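Local coordinates for protein Blo t 1 allergen (Blomia tropicalis, PDB 5JT8) that is a mite allergen of the papain family that probably acts as a cysteine protease once freed of its inhibitory propeptide, at residues A[178-181]-A[182-186]; A[187-190]-A[191-194]; A[234-237]-A[238-241]; A[288-292]-A[293-297]; A[318-322]-A[323-327]. All coordinates share one frame; numbering follows the deposited sequence.

Interaction 1: residues A[178-181]-A[182-186]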
loop_
_atom_site.group_PDB
_atom_site.type_symbol
_atom_site.label_atom_id
_atom_site.label_comp_id
_atom_site.label_asym_id
_atom_site.label_seq_id
_atom_site.Cartn_x
_atom_site.Cartn_y
_atom_site.Cartn_z
ATOM N N GLN A 178 4.347 1.232 17.970
ATOM C CA GLN A 178 3.390 0.122 18.011
ATOM C C GLN A 178 3.485 -0.855 16.838
ATOM O O GLN A 178 2.677 -1.778 16.744
ATOM C CB GLN A 178 1.962 0.678 18.079
ATOM C CG GLN A 178 1.647 1.386 19.384
ATOM C CD GLN A 178 1.825 0.467 20.576
ATOM O OE1 GLN A 178 2.490 0.814 21.561
ATOM N NE2 GLN A 178 1.240 -0.721 20.488
ATOM N N CYS A 179 4.466 -0.683 15.953
ATOM C CA CYS A 179 4.575 -1.572 14.785
ATOM C C CYS A 179 5.148 -2.958 15.064
ATOM O O CYS A 179 5.781 -3.203 16.101
ATOM C CB CYS A 179 5.411 -0.900 13.696
ATOM S SG CYS A 179 4.731 0.685 13.250
ATOM N N ASN A 180 4.911 -3.873 14.128
ATOM C CA ASN A 180 5.351 -5.257 14.289
ATOM C C ASN A 180 6.209 -5.775 13.119
ATOM O O ASN A 180 6.180 -6.961 12.777
ATOM C CB ASN A 180 4.121 -6.144 14.513
ATOM C CG ASN A 180 3.247 -5.627 15.651
ATOM O OD1 ASN A 180 3.541 -5.868 16.821
ATOM N ND2 ASN A 180 2.191 -4.876 15.313
ATOM N N GLY A 181 6.986 -4.871 12.525
ATOM C CA GLY A 181 7.948 -5.223 11.492
ATOM C C GLY A 181 7.299 -5.802 10.260
ATOM O O GLY A 181 6.408 -5.193 9.681
ATOM N N CYS A 182 7.747 -6.987 9.859
ATOM C CA CYS A 182 7.129 -7.689 8.741
ATOM C C CYS A 182 5.824 -8.343 9.150
ATOM O O CYS A 182 5.187 -9.006 8.343
ATOM C CB CYS A 182 8.071 -8.756 8.174
ATOM S SG CYS A 182 9.472 -8.095 7.242
ATOM N N GLY A 183 5.450 -8.195 10.418
ATOM C CA GLY A 183 4.239 -8.817 10.921
ATOM C C GLY A 183 3.029 -8.013 10.511
ATOM O O GLY A 183 2.085 -8.532 9.928
ATOM N N SER A 184 3.096 -6.721 10.803
ATOM C CA SER A 184 2.017 -5.780 10.589
ATOM C C SER A 184 2.501 -4.438 11.101
ATOM O O SER A 184 3.458 -4.378 11.873
ATOM C CB SER A 184 0.751 -6.196 11.327
ATOM O OG SER A 184 0.901 -5.991 12.722
ATOM N N GLY A 185 1.845 -3.357 10.690
ATOM C CA GLY A 185 2.289 -2.041 11.099
ATOM C C GLY A 185 1.345 -0.915 10.739
ATOM O O GLY A 185 0.302 -1.120 10.123
ATOM N N TYR A 186 1.731 0.285 11.147
ATOM C CA TYR A 186 0.888 1.456 11.031
ATOM C C TYR A 186 1.686 2.535 10.357
ATOM O O TYR A 186 2.787 2.838 10.794
ATOM C CB TYR A 186 0.409 1.899 12.407
ATOM C CG TYR A 186 -0.227 0.761 13.161
ATOM C CD1 TYR A 186 -1.528 0.373 12.879
ATOM C CD2 TYR A 186 0.477 0.052 14.135
ATOM C CE1 TYR A 186 -2.125 -0.677 13.547
ATOM C CE2 TYR A 186 -0.118 -1.011 14.816
ATOM C CZ TYR A 186 -1.421 -1.367 14.513
ATOM O OH TYR A 186 -2.042 -2.411 15.161
#
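Gln-178 opens the contact by setting its carbonyl O at the edge of the Tyr-186 ring, near the ring plane and 3.5 Å from Tyr-186 CE2. From here the chain runs out, reverses through a type II' beta turn at Asn-180 to Gly-183, and comes back to the N-cap of helix 187-196. This reversal probably corresponds to the glycine-containing loop that in papain lines the substrate cleft. Cys-179 follows with SG beside its own backbone N (chi1 -56°), a rotation that brings the sulfur beside the returning segment, where it accepts a weak bond from Tyr-186 N at 3.7 Å. Asn-180 ties the turn together through main chain and side chain. Its backbone N gives a short bond to Ser-184 O, 2.7 Å, and its carbonyl O takes Gly-183 N at 2.8 Å from 41° above the carbonyl plane. Its side chain reinforces the pairing only weakly: ND2 lies 3.1 Å from Ser-184 OG, with a bent N-H angle of 132°. Gly-181, at a positive phi, makes the corner, and its O is bound by Trp-138 NE1. Beyond it Cys-182 turns SG away from the first segment into the disulfide with Cys-134, while its N donates to Thr-211 OG1. The Tyr-186 hydroxyl bonds to Asn-93 N and its ring meets Tyr-96 edge-to-face, which joins the loop to the stretch around helix 94-100, probably part of the pro-region. Across the reversal, Ser-184 O also touches Asn-180 CB, at 3.2 Å.

Interaction 2: residues A[187-190]-A[191-194]. With NO3 (nitrate ion), chain G.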
loop_
_atom_site.group_PDB
_atom_site.type_symbol
_atom_site.label_atom_id
_atom_site.label_comp_id
_atom_site.label_asym_id
_atom_site.label_seq_id
_atom_site.Cartn_x
_atom_site.Cartn_y
_atom_site.Cartn_z
ATOM N N SER A 187 1.153 3.084 9.273
ATOM C CA SER A 187 1.849 4.143 8.566
ATOM C C SER A 187 1.925 5.387 9.457
ATOM O O SER A 187 2.846 6.174 9.333
ATOM C CB SER A 187 1.156 4.477 7.220
ATOM O OG SER A 187 1.304 3.445 6.238
ATOM N N THR A 188 0.950 5.581 10.341
ATOM C CA THR A 188 0.987 6.737 11.241
ATOM C C THR A 188 2.209 6.640 12.160
ATOM O O THR A 188 2.904 7.625 12.399
ATOM C CB THR A 188 -0.287 6.858 12.106
ATOM O OG1 THR A 188 -0.561 5.594 12.711
ATOM C CG2 THR A 188 -1.487 7.288 11.245
ATOM N N GLU A 189 2.470 5.435 12.637
ATOM C CA GLU A 189 3.628 5.185 13.458
ATOM C C GLU A 189 4.896 5.442 12.661
ATOM O O GLU A 189 5.868 5.963 13.202
ATOM C CB GLU A 189 3.593 3.770 13.991
ATOM C CG GLU A 189 2.531 3.533 15.082
ATOM C CD GLU A 189 2.806 4.289 16.383
ATOM O OE1 GLU A 189 2.397 5.460 16.489
ATOM O OE2 GLU A 189 3.427 3.715 17.307
ATOM N N ALA A 190 4.868 5.112 11.370
ATOM C CA ALA A 190 6.017 5.348 10.506
ATOM C C ALA A 190 6.311 6.842 10.351
ATOM O O ALA A 190 7.464 7.265 10.437
ATOM C CB ALA A 190 5.787 4.695 9.132
ATOM N N PHE A 191 5.266 7.641 10.104
ATOM C CA PHE A 191 5.430 9.088 10.010
ATOM C C PHE A 191 5.951 9.655 11.317
ATOM O O PHE A 191 6.782 10.554 11.312
ATOM C CB PHE A 191 4.111 9.769 9.653
ATOM C CG PHE A 191 3.700 9.570 8.237
ATOM C CD1 PHE A 191 4.602 9.809 7.200
ATOM C CD2 PHE A 191 2.429 9.118 7.936
ATOM C CE1 PHE A 191 4.227 9.615 5.890
ATOM C CE2 PHE A 191 2.038 8.923 6.623
ATOM C CZ PHE A 191 2.931 9.174 5.595
ATOM N N LYS A 192 5.438 9.133 12.435
ATOM C CA LYS A 192 5.917 9.527 13.763
ATOM C C LYS A 192 7.441 9.373 13.844
ATOM O O LYS A 192 8.154 10.237 14.359
ATOM C CB LYS A 192 5.230 8.686 14.844
ATOM C CG LYS A 192 5.719 8.926 16.260
ATOM C CD LYS A 192 5.009 8.010 17.271
ATOM C CE LYS A 192 3.515 8.315 17.336
ATOM N NZ LYS A 192 2.791 7.333 18.198
ATOM N N TYR A 193 7.932 8.255 13.327
ATOM C CA TYR A 193 9.353 7.979 13.324
ATOM C C TYR A 193 10.073 8.972 12.404
ATOM O O TYR A 193 11.178 9.424 12.687
ATOM C CB TYR A 193 9.601 6.539 12.887
ATOM C CG TYR A 193 11.046 6.143 12.931
ATOM C CD1 TYR A 193 11.875 6.368 11.836
ATOM C CD2 TYR A 193 11.588 5.541 14.068
ATOM C CE1 TYR A 193 13.203 6.024 11.871
ATOM C CE2 TYR A 193 12.923 5.181 14.112
ATOM C CZ TYR A 193 13.723 5.418 13.007
ATOM O OH TYR A 193 15.046 5.065 13.029
ATOM N N MET A 194 9.419 9.330 11.314
ATOM C CA MET A 194 9.991 10.272 10.369
ATOM C C MET A 194 10.106 11.673 10.973
ATOM O O MET A 194 10.991 12.440 10.616
ATOM C CB MET A 194 9.150 10.294 9.096
ATOM C CG MET A 194 9.401 9.093 8.214
ATOM S SD MET A 194 8.700 9.400 6.594
ATOM C CE MET A 194 7.888 7.831 6.297
HETATM N N NO3 G . -2.220 3.911 9.675
HETATM O O1 NO3 G . -1.495 4.371 8.747
HETATM O O2 NO3 G . -1.659 3.345 10.648
HETATM O O3 NO3 G . -3.486 4.023 9.633
HETATM O O HOH W 1 3.357 5.042 19.744
#
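Lys-192 NZ is held by Glu-189 OE1 at 2.6 Å, in a salt bridge, and by water 1, which accepts from NZ at 2.8 Å. The two side chains lie alongside each other and point the same way, and OE1 uses its syn lone pair, on the side of the other oxygen. The same water donates to Glu-189 OE2 at 2.8 Å and so closes a ring from carboxylate to ammonium; OE2 also accepts from Gln-178 N. With CG trans to the backbone N (chi1 176°) and a bend at chi3, Lys-192 runs beside Glu-189, itself bent at chi2. The contact spans the first turns of helix 187-196, whose i to i+4 backbone bonds include Phe-191 N to Ser-187 O at 2.9 Å and Met-194 N to Ala-190 O at 3.0 Å. The Phe-191 ring lies oblique to the first turn, CD2 3.3 Å from Ser-187 O, and touches Tyr-228 of strand 227-230. Ala-190 packs against Leu-165 of helix 162-168 and Ala-142 of helix 139-154. At the N-terminal end the single N-H of Thr-188 is shared weakly between O1 (3.2 Å) and O2 (3.4 Å) of a nitrate, probably from the crystallisation liquor.

Interaction 3: residues A[234-237]-A[238-241]. Unlike the reference sequence in segment 234-237: His-234 (reference Gln).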
loop_
_atom_site.group_PDB
_atom_site.type_symbol
_atom_site.label_atom_id
_atom_site.label_comp_id
_atom_site.label_asym_id
_atom_site.label_seq_id
_atom_site.Cartn_x
_atom_site.Cartn_y
_atom_site.Cartn_z
ATOM N N HIS A 234 -14.320 6.734 7.499
ATOM C CA HIS A 234 -15.341 6.882 6.453
ATOM C C HIS A 234 -15.375 8.295 5.867
ATOM O O HIS A 234 -16.453 8.849 5.665
ATOM C CB HIS A 234 -16.754 6.551 6.975
ATOM C CG HIS A 234 -17.078 5.091 7.011
ATOM N ND1 HIS A 234 -16.166 4.111 6.686
ATOM C CD2 HIS A 234 -18.223 4.445 7.339
ATOM C CE1 HIS A 234 -16.733 2.922 6.812
ATOM N NE2 HIS A 234 -17.981 3.098 7.211
ATOM N N SER A 235 -14.222 8.889 5.608
ATOM C CA SER A 235 -14.234 10.207 4.986
ATOM C C SER A 235 -14.919 10.152 3.628
ATOM O O SER A 235 -14.914 9.118 2.944
ATOM C CB SER A 235 -12.813 10.749 4.844
ATOM O OG SER A 235 -12.398 11.321 6.070
ATOM N N SER A 236 -15.540 11.259 3.255
ATOM C CA SER A 236 -16.136 11.381 1.941
ATOM C C SER A 236 -15.046 11.382 0.872
ATOM O O SER A 236 -13.900 11.753 1.144
ATOM C CB SER A 236 -16.947 12.664 1.849
ATOM O OG SER A 236 -16.083 13.750 2.081
ATOM N N ASP A 237 -15.418 10.989 -0.343
ATOM C CA ASP A 237 -14.495 11.029 -1.475
ATOM C C ASP A 237 -13.950 12.444 -1.650
ATOM O O ASP A 237 -12.766 12.655 -1.888
ATOM C CB ASP A 237 -15.208 10.577 -2.770
ATOM C CG ASP A 237 -15.483 9.074 -2.811
ATOM O OD1 ASP A 237 -15.064 8.346 -1.875
ATOM O OD2 ASP A 237 -16.097 8.611 -3.805
ATOM N N GLU A 238 -14.857 13.408 -1.556
ATOM C CA GLU A 238 -14.536 14.819 -1.707
ATOM C C GLU A 238 -13.453 15.300 -0.715
ATOM O O GLU A 238 -12.511 15.990 -1.117
ATOM C CB GLU A 238 -15.811 15.669 -1.547
ATOM C CG GLU A 238 -16.852 15.495 -2.649
ATOM C CD GLU A 238 -17.386 14.054 -2.792
ATOM O OE1 GLU A 238 -17.831 13.431 -1.783
ATOM O OE2 GLU A 238 -17.354 13.546 -3.939
ATOM N N ASP A 239 -13.604 14.967 0.561
ATOM C CA ASP A 239 -12.570 15.299 1.549
ATOM C C ASP A 239 -11.231 14.696 1.126
ATOM O O ASP A 239 -10.193 15.364 1.135
ATOM C CB ASP A 239 -12.948 14.795 2.957
ATOM C CG ASP A 239 -13.946 15.699 3.649
ATOM O OD1 ASP A 239 -14.413 16.632 2.988
ATOM O OD2 ASP A 239 -14.283 15.475 4.841
ATOM N N VAL A 240 -11.272 13.423 0.745
ATOM C CA VAL A 240 -10.059 12.711 0.368
ATOM C C VAL A 240 -9.422 13.368 -0.844
ATOM O O VAL A 240 -8.231 13.649 -0.817
ATOM C CB VAL A 240 -10.332 11.226 0.088
ATOM C CG1 VAL A 240 -9.073 10.557 -0.424
ATOM C CG2 VAL A 240 -10.799 10.547 1.376
ATOM N N MET A 241 -10.216 13.645 -1.882
ATOM C CA MET A 241 -9.715 14.303 -3.099
ATOM C C MET A 241 -9.128 15.672 -2.794
ATOM O O MET A 241 -8.058 16.039 -3.290
ATOM C CB MET A 241 -10.826 14.470 -4.162
ATOM C CG MET A 241 -11.397 13.157 -4.708
ATOM S SD MET A 241 -13.079 13.324 -5.399
ATOM C CE MET A 241 -12.739 14.271 -6.849
HETATM O O HOH W 2 -12.401 13.927 6.190
HETATM O O HOH W 3 -15.844 13.281 5.308
#
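Ser-236 OG accepts from Asp-239 N at 3.2 Å, with an N-H angle of 162°, and so makes Ser-236 the N-cap of helix 237-247. The direct bonds continue in the first helical turn, where Val-240 N reaches Ser-236 O and Met-241 N reaches Asp-237 O at 2.7 Å. A chi1 of 60° swings the Ser-236 hydroxyl toward the N-H groups of that turn. A second group of bonds runs through water. Asp-239 OD2 receives water 3 at 2.7 Å, which in turn accepts from Ser-236 N, so the reciprocal half of a capping box is replaced by a water bridge. Water 2 links the same OD2 to Ser-235 OG, donating at 2.6 Å to that hydroxyl, which also bonds to Arg-232 O. Leu-106 N also donates to OD2, and OD1 takes Tyr-110 OH, so the buried carboxylate is well satisfied. Among the charges, Glu-238 curls back, bent at chi2, toward Asp-237 CB; Asp-237 OD1 accepts from Asn-325 ND2, and its OD2 stays 5.1 Å from Glu-238 OE2. Apolar contact is slight, Val-240 CG2 lying 4.0 Å from Ser-235 CB. Met-241 CG makes a van der Waals contact with a carbonyl oxygen, 3.2 Å from Asp-237 O.

Interaction 4: residues A[288-292]-A[293-297]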
loop_
_atom_site.group_PDB
_atom_site.type_symbol
_atom_site.label_atom_id
_atom_site.label_comp_id
_atom_site.label_asym_id
_atom_site.label_seq_id
_atom_site.Cartn_x
_atom_site.Cartn_y
_atom_site.Cartn_z
ATOM N N TRP A 288 -7.080 10.888 -8.933
ATOM C CA TRP A 288 -8.368 10.379 -9.358
ATOM C C TRP A 288 -8.664 10.827 -10.759
ATOM O O TRP A 288 -8.018 11.737 -11.281
ATOM C CB TRP A 288 -9.468 10.862 -8.422
ATOM C CG TRP A 288 -9.726 12.337 -8.547
ATOM C CD1 TRP A 288 -10.577 12.946 -9.418
ATOM C CD2 TRP A 288 -9.120 13.382 -7.781
ATOM N NE1 TRP A 288 -10.549 14.310 -9.239
ATOM C CE2 TRP A 288 -9.670 14.604 -8.233
ATOM C CE3 TRP A 288 -8.185 13.407 -6.743
ATOM C CZ2 TRP A 288 -9.318 15.834 -7.680
ATOM C CZ3 TRP A 288 -7.828 14.628 -6.202
ATOM C CH2 TRP A 288 -8.393 15.826 -6.677
ATOM N N GLY A 289 -9.666 10.194 -11.355
ATOM C CA GLY A 289 -10.071 10.500 -12.699
ATOM C C GLY A 289 -11.417 9.883 -13.001
ATOM O O GLY A 289 -12.009 9.216 -12.153
ATOM N N THR A 290 -11.889 10.126 -14.217
ATOM C CA THR A 290 -13.140 9.587 -14.723
ATOM C C THR A 290 -12.903 9.042 -16.103
ATOM O O THR A 290 -12.399 9.758 -16.961
ATOM C CB THR A 290 -14.248 10.657 -14.815
ATOM O OG1 THR A 290 -14.457 11.252 -13.532
ATOM C CG2 THR A 290 -15.547 10.033 -15.306
ATOM N N VAL A 291 -13.264 7.785 -16.338
ATOM C CA VAL A 291 -13.168 7.242 -17.685
ATOM C C VAL A 291 -14.537 6.733 -18.129
ATOM O O VAL A 291 -15.084 5.786 -17.568
ATOM C CB VAL A 291 -12.083 6.129 -17.802
ATOM C CG1 VAL A 291 -12.238 5.064 -16.734
ATOM C CG2 VAL A 291 -12.076 5.519 -19.214
ATOM N N GLN A 292 -15.095 7.424 -19.121
ATOM C CA GLN A 292 -16.394 7.090 -19.691
ATOM C C GLN A 292 -17.476 6.765 -18.660
ATOM O O GLN A 292 -18.003 5.657 -18.621
ATOM C CB GLN A 292 -16.200 5.940 -20.662
ATOM C CG GLN A 292 -15.115 6.297 -21.659
ATOM C CD GLN A 292 -14.985 5.304 -22.760
ATOM O OE1 GLN A 292 -14.610 4.154 -22.528
ATOM N NE2 GLN A 292 -15.313 5.727 -23.973
ATOM N N GLY A 293 -17.781 7.744 -17.815
ATOM C CA GLY A 293 -18.843 7.615 -16.837
ATOM C C GLY A 293 -18.416 7.030 -15.510
ATOM O O GLY A 293 -19.142 7.127 -14.524
ATOM N N VAL A 294 -17.230 6.433 -15.474
ATOM C CA VAL A 294 -16.763 5.746 -14.268
ATOM C C VAL A 294 -15.692 6.515 -13.483
ATOM O O VAL A 294 -14.559 6.659 -13.941
ATOM C CB VAL A 294 -16.207 4.364 -14.632
ATOM C CG1 VAL A 294 -15.861 3.587 -13.358
ATOM C CG2 VAL A 294 -17.216 3.603 -15.497
ATOM N N ASP A 295 -16.050 6.988 -12.295
ATOM C CA ASP A 295 -15.098 7.663 -11.413
ATOM C C ASP A 295 -14.176 6.659 -10.696
ATOM O O ASP A 295 -14.652 5.667 -10.148
ATOM C CB ASP A 295 -15.835 8.521 -10.378
ATOM C CG ASP A 295 -16.666 9.630 -11.025
ATOM O OD1 ASP A 295 -16.392 9.961 -12.189
ATOM O OD2 ASP A 295 -17.576 10.179 -10.374
ATOM N N TYR A 296 -12.869 6.909 -10.707
ATOM C CA TYR A 296 -11.926 5.989 -10.074
ATOM C C TYR A 296 -10.854 6.687 -9.257
ATOM O O TYR A 296 -10.607 7.878 -9.408
ATOM C CB TYR A 296 -11.250 5.096 -11.123
ATOM C CG TYR A 296 -10.442 5.864 -12.141
ATOM C CD1 TYR A 296 -9.110 6.216 -11.895
ATOM C CD2 TYR A 296 -11.017 6.258 -13.345
ATOM C CE1 TYR A 296 -8.363 6.933 -12.850
ATOM C CE2 TYR A 296 -10.297 6.977 -14.286
ATOM C CZ TYR A 296 -8.967 7.311 -14.041
ATOM O OH TYR A 296 -8.262 8.022 -15.001
ATOM N N TRP A 297 -10.236 5.909 -8.384
ATOM C CA TRP A 297 -9.071 6.318 -7.625
ATOM C C TRP A 297 -7.811 5.823 -8.329
ATOM O O TRP A 297 -7.828 4.760 -8.950
ATOM C CB TRP A 297 -9.104 5.726 -6.223
ATOM C CG TRP A 297 -10.185 6.202 -5.332
ATOM C CD1 TRP A 297 -11.228 5.475 -4.846
ATOM C CD2 TRP A 297 -10.306 7.508 -4.772
ATOM N NE1 TRP A 297 -12.014 6.259 -4.032
ATOM C CE2 TRP A 297 -11.466 7.513 -3.972
ATOM C CE3 TRP A 297 -9.557 8.681 -4.883
ATOM C CZ2 TRP A 297 -11.871 8.633 -3.266
ATOM C CZ3 TRP A 297 -9.977 9.802 -4.191
ATOM C CH2 TRP A 297 -11.113 9.763 -3.390
#
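A tight beta hairpin, with a two-residue type I' turn from Val-291 to Val-294, joins strands 281-291 and 294-300 of the mixed sheet. Val-291 with Val-294 and Gly-289 with Tyr-296 are its hydrogen-bonded pairs; Tyr-296 N meets Gly-289 O at 2.9 Å. On the face of Val-291, Val-294 and Tyr-296, a chi1 of 61° folds the tyrosine ring across to the partner strand. It lies flat over Gly-289, whose CA makes a CH-pi contact 3.9 Å from the centroid of the Tyr-296 ring. Val-291 crosses this side chain at about a right angle, CG1 3.7 Å from Tyr-296 CE2, and Val-268 packs on the same face. The other face carries Trp-288, Thr-290, Asp-295 and Trp-297. Here Trp-288 CB comes within 4.2 Å of Trp-297 CE3, both indoles continuing onto helix 237-247. Thr-290 and Asp-295 lie alongside each other, and Thr-290 OG1 donates to Asp-295 OD1 at 2.7 Å from 38° above the carboxylate plane. With Asp-295 OD2 in a long, weak ion pair with Arg-317 NH2, the hydroxyl bond would probably favour the ionised carboxylate.

Interaction 5: residues A[318-322]-A[323-327]. Unlike the reference sequence in segment 323-327: Tyr-327 (reference Phe). With NO3 (nitrate ion), chain J.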
loop_
_atom_site.group_PDB
_atom_site.type_symbol
_atom_site.label_atom_id
_atom_site.label_comp_id
_atom_site.label_asym_id
_atom_site.label_seq_id
_atom_site.Cartn_x
_atom_site.Cartn_y
_atom_site.Cartn_z
ATOM N N GLY A 318 -16.808 6.366 -4.893
ATOM C CA GLY A 318 -18.228 6.534 -4.606
ATOM C C GLY A 318 -18.864 5.493 -3.701
ATOM O O GLY A 318 -20.057 5.576 -3.405
ATOM N N HIS A 319 -18.085 4.522 -3.239
ATOM C CA HIS A 319 -18.674 3.408 -2.498
ATOM C C HIS A 319 -17.820 2.859 -1.369
ATOM O O HIS A 319 -18.107 1.757 -0.879
ATOM C CB HIS A 319 -18.995 2.252 -3.445
ATOM C CG HIS A 319 -19.918 2.627 -4.554
ATOM N ND1 HIS A 319 -21.279 2.736 -4.379
ATOM C CD2 HIS A 319 -19.675 2.955 -5.844
ATOM C CE1 HIS A 319 -21.839 3.100 -5.519
ATOM N NE2 HIS A 319 -20.889 3.230 -6.427
ATOM N N ASN A 320 -16.804 3.610 -0.958
ATOM C CA ASN A 320 -15.835 3.116 0.015
ATOM C C ASN A 320 -15.430 1.707 -0.346
ATOM O O ASN A 320 -15.411 0.816 0.499
ATOM C CB ASN A 320 -16.396 3.146 1.453
ATOM C CG ASN A 320 -15.333 2.783 2.494
ATOM O OD1 ASN A 320 -14.126 2.854 2.212
ATOM N ND2 ASN A 320 -15.773 2.366 3.683
ATOM N N SER A 321 -15.179 1.499 -1.631
ATOM C CA SER A 321 -14.830 0.187 -2.132
ATOM C C SER A 321 -13.582 -0.327 -1.410
ATOM O O SER A 321 -12.588 0.393 -1.285
ATOM C CB SER A 321 -14.605 0.243 -3.647
ATOM O OG SER A 321 -14.183 -1.011 -4.127
ATOM N N LEU A 322 -13.664 -1.555 -0.908
ATOM C CA LEU A 322 -12.542 -2.182 -0.214
ATOM C C LEU A 322 -12.008 -1.368 0.973
ATOM O O LEU A 322 -10.853 -1.512 1.329
ATOM C CB LEU A 322 -11.394 -2.436 -1.199
ATOM C CG LEU A 322 -11.656 -3.398 -2.354
ATOM C CD1 LEU A 322 -10.683 -3.118 -3.468
ATOM C CD2 LEU A 322 -11.520 -4.854 -1.896
ATOM N N GLY A 323 -12.834 -0.497 1.551
ATOM C CA GLY A 323 -12.429 0.309 2.698
ATOM C C GLY A 323 -11.393 1.402 2.430
ATOM O O GLY A 323 -10.729 1.880 3.352
ATOM N N ILE A 324 -11.271 1.809 1.170
ATOM C CA ILE A 324 -10.351 2.870 0.757
ATOM C C ILE A 324 -10.486 4.156 1.586
ATOM O O ILE A 324 -9.482 4.790 1.927
ATOM C CB ILE A 324 -10.571 3.202 -0.738
ATOM C CG1 ILE A 324 -9.870 2.160 -1.609
ATOM C CG2 ILE A 324 -10.098 4.623 -1.091
ATOM C CD1 ILE A 324 -10.360 2.178 -3.054
ATOM N N ASN A 325 -11.721 4.526 1.921
ATOM C CA ASN A 325 -11.972 5.733 2.713
ATOM C C ASN A 325 -11.847 5.576 4.235
ATOM O O ASN A 325 -12.113 6.523 4.973
ATOM C CB ASN A 325 -13.383 6.271 2.427
ATOM C CG ASN A 325 -13.602 6.628 0.972
ATOM O OD1 ASN A 325 -13.550 5.767 0.093
ATOM N ND2 ASN A 325 -13.872 7.911 0.713
ATOM N N ASN A 326 -11.496 4.393 4.719
ATOM C CA ASN A 326 -11.555 4.152 6.159
ATOM C C ASN A 326 -10.469 4.906 6.921
ATOM O O ASN A 326 -10.750 5.562 7.919
ATOM C CB ASN A 326 -11.459 2.648 6.465
ATOM C CG ASN A 326 -12.717 1.881 6.061
ATOM O OD1 ASN A 326 -13.733 2.478 5.704
ATOM N ND2 ASN A 326 -12.659 0.552 6.148
ATOM N N TYR A 327 -9.237 4.824 6.431
ATOM C CA TYR A 327 -8.074 5.305 7.171
ATOM C C TYR A 327 -7.111 6.058 6.280
ATOM O O TYR A 327 -6.059 5.539 5.884
ATOM C CB TYR A 327 -7.323 4.143 7.830
ATOM C CG TYR A 327 -8.170 3.277 8.715
ATOM C CD1 TYR A 327 -8.580 3.721 9.969
ATOM C CD2 TYR A 327 -8.555 2.005 8.308
ATOM C CE1 TYR A 327 -9.346 2.916 10.794
ATOM C CE2 TYR A 327 -9.328 1.202 9.119
ATOM C CZ TYR A 327 -9.723 1.662 10.359
ATOM O OH TYR A 327 -10.483 0.859 11.163
HETATM N N NO3 J . -23.103 1.800 -1.764
HETATM O O1 NO3 J . -23.810 1.591 -2.795
HETATM O O2 NO3 J . -23.351 1.169 -0.697
HETATM O O3 NO3 J . -22.149 2.634 -1.800
#
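Asn-320 and Asn-326 cross at about a right angle, their amide planes 70° apart, and Asn-320 ND2 donates to Asn-326 OD1 at 2.9 Å. The other end of the first amide faces the backbone: Asn-320 OD1 accepts Asn-325 N at 2.9 Å and also touches Gly-323 CA at 3.1 Å. With both ends engaged, the amide can hardly rotate. Its CG extends opposite the backbone N (chi1 -173°), which carries the group across the loop while the main chain winds round it. That winding is a run of overlapping turns, with Gly-323 N bound to Asn-320 O at 3.1 Å, Ile-324 N to Ser-321 O at 3.1 Å, and Asn-326 N to Gly-323 O. Asn-325 CB lies beside Asn-320 OD1. The other two amides lead out of the loop, Asn-325 ND2 to Ser-235 O and Asp-237 OD1, Asn-326 ND2 to Asp-276 O. Ile-324 lays CG1 3.3 Å from Ser-321 O. At the start of the loop His-319, its imidazole stacked on Tyr-274, donates from ND1 at the ring edge to O3 of a nitrate, 2.7 Å away, probably from the crystallisation liquor and also bonded by Asn-275 ND2. The loop links strands 312-316 and 329-332 of the papain-like fold: Ile-324 touches Val-315 of the former and Ile-252 of strand 250-254, Leu-322 touches Met-254, and Tyr-327 reaches helix 94-100.

The five contacts form two groups. Interactions 1 and 2 follow directly along the chain, their centres 11 Å apart, with Gln-178 N 2.7 Å from Glu-189 OE2. Interactions 3, 4 and 5 cluster elsewhere: interactions 3 and 5, centres 9 Å apart, share the Asn-325 amide, Met-241 CG of interaction 3 lies 3.7 Å from Trp-297 CH2 of interaction 4, and Trp-297 CD1 meets Ile-324 CD1 of interaction 5 at 3.9 Å. The groups do not touch; the nearest atoms of interactions 2 and 5 are about 7 Å apart. Interaction 1 is joined to Cys-134 and Trp-138, close in sequence to Cys-137, which is found as S-hydroxycysteine and probably sits at the position of papain's nucleophile.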